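PDB 1XP4: D-alanyl-D-alanine carboxypeptidase from Streptococcus pneumoniae R6, which probably removes the C-terminal D-alanine from peptidoglycan precursor peptides as a serine carboxypeptidase of the S11 family, in cell wall synthesis. Local coordinates for residues V187-I190 with T191-P194. Sequence-based numbering, arbitrary orientation.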
loop_
_atom_site.group_PDB
_atom_site.type_symbol
_atom_site.label_atom_id
_atom_site.label_comp_id
_atom_site.label_asym_id
_atom_site.label_seq_id
_atom_site.Cartn_x
_atom_site.Cartn_y
_atom_site.Cartn_z
ATOM N N VAL A 187 -1.890 -5.742 8.045
ATOM C CA VAL A 187 -0.678 -6.145 7.355
ATOM C C VAL A 187 0.551 -5.441 7.907
ATOM O O VAL A 187 1.649 -5.987 7.891
ATOM C CB VAL A 187 -0.796 -5.880 5.838
ATOM C CG1 VAL A 187 -0.727 -4.383 5.539
ATOM C CG2 VAL A 187 0.278 -6.650 5.109
ATOM N N LEU A 188 0.363 -4.229 8.408
ATOM C CA LEU A 188 1.475 -3.490 8.968
ATOM C C LEU A 188 2.010 -4.155 10.234
ATOM O O LEU A 188 3.187 -4.035 10.543
ATOM C CB LEU A 188 1.067 -2.043 9.257
ATOM C CG LEU A 188 0.833 -1.150 8.027
ATOM C CD1 LEU A 188 0.447 0.251 8.489
ATOM C CD2 LEU A 188 2.093 -1.094 7.156
ATOM N N GLU A 189 1.154 -4.856 10.969
ATOM C CA GLU A 189 1.610 -5.534 12.181
ATOM C C GLU A 189 2.576 -6.663 11.830
ATOM O O GLU A 189 3.214 -7.236 12.699
ATOM C CB GLU A 189 0.428 -6.093 12.978
ATOM C CG GLU A 189 -0.448 -5.023 13.607
ATOM C CD GLU A 189 0.355 -4.011 14.413
ATOM O OE1 GLU A 189 0.948 -4.389 15.449
ATOM O OE2 GLU A 189 0.395 -2.829 14.003
ATOM N N ILE A 190 2.686 -6.983 10.551
ATOM C CA ILE A 190 3.602 -8.032 10.146
ATOM C C ILE A 190 4.867 -7.392 9.570
ATOM O O ILE A 190 5.943 -7.545 10.140
ATOM C CB ILE A 190 2.965 -8.973 9.089
ATOM C CG1 ILE A 190 1.724 -9.657 9.670
ATOM C CG2 ILE A 190 3.982 -10.019 8.652
ATOM C CD1 ILE A 190 0.949 -10.467 8.677
ATOM N N THR A 191 4.727 -6.657 8.464
ATOM C CA THR A 191 5.859 -5.999 7.797
ATOM C C THR A 191 6.744 -5.247 8.796
ATOM O O THR A 191 7.964 -5.143 8.638
ATOM C CB THR A 191 5.361 -5.010 6.696
ATOM O OG1 THR A 191 4.552 -3.986 7.289
ATOM C CG2 THR A 191 4.536 -5.745 5.647
ATOM N N LYS A 192 6.092 -4.737 9.829
ATOM C CA LYS A 192 6.708 -3.993 10.916
ATOM C C LYS A 192 7.814 -4.809 11.616
ATOM O O LYS A 192 8.914 -4.317 11.836
ATOM C CB LYS A 192 5.594 -3.641 11.911
ATOM C CG LYS A 192 5.902 -2.666 13.019
ATOM C CD LYS A 192 4.646 -2.523 13.885
ATOM C CE LYS A 192 4.762 -1.419 14.941
ATOM N NZ LYS A 192 4.779 -0.045 14.365
ATOM N N LYS A 193 7.517 -6.058 11.960
ATOM C CA LYS A 193 8.473 -6.915 12.652
ATOM C C LYS A 193 9.843 -7.063 11.995
ATOM O O LYS A 193 9.948 -7.455 10.836
ATOM C CB LYS A 193 7.883 -8.309 12.827
ATOM C CG LYS A 193 6.588 -8.351 13.579
ATOM C CD LYS A 193 6.069 -9.770 13.638
ATOM C CE LYS A 193 4.739 -9.834 14.364
ATOM N NZ LYS A 193 4.201 -11.212 14.324
ATOM N N PRO A 194 10.917 -6.760 12.736
ATOM C CA PRO A 194 12.272 -6.884 12.186
ATOM C C PRO A 194 12.732 -8.344 12.189
ATOM O O PRO A 194 13.732 -8.703 11.567
ATOM C CB PRO A 194 13.094 -5.994 13.106
ATOM C CG PRO A 194 12.367 -6.099 14.405
ATOM C CD PRO A 194 10.930 -6.007 14.000
#
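T191 folds back against V187 and L188, one helical turn earlier. Its backbone N donates to V187 O at 3.2 Å. The bond is nearly straight, with an N-H...O angle of 160°, and it is an i to i+4 bond. V187 O also accepts from I190 N, so two donors hold that carbonyl.

The T191 side chain splits between the two residues. Its CG2 comes within 3.7 Å of V187 O. Its OG1 faces L188, where CD2 of the leucine approaches that oxygen to 3.8 Å. The leucine and threonine side chains meet at a slant. With chi1 at 61°, OG1 sits between the backbone N and the carbonyl carbon, and CG2 turns back beside the N. OG1 hydrogen-bonds to D221 O, which gives this buried hydroxyl a partner.

Just past the helix, the N of K193 donates to I190 O at 2.8 Å, three residues back, from above the carbonyl plane. The aliphatic chain of K193 then runs extended past the carbonyls of I190 and E189, with CE 3.4 Å from E189 O. Its NZ forms a salt bridge with E98. On the exposed side, E189 OE2 comes within 4.3 Å of K192 CD, but their charged ends do not touch.

T191 lies about 6 Å, side chain to side chain, from K224, a predicted substrate-binding residue. The turn joins helices to sheet: V187 and I190 pack on L101 of helix 93-103 and Y52 of helix 44-57, while L188 rests on D221 and L223 of strand 220-228.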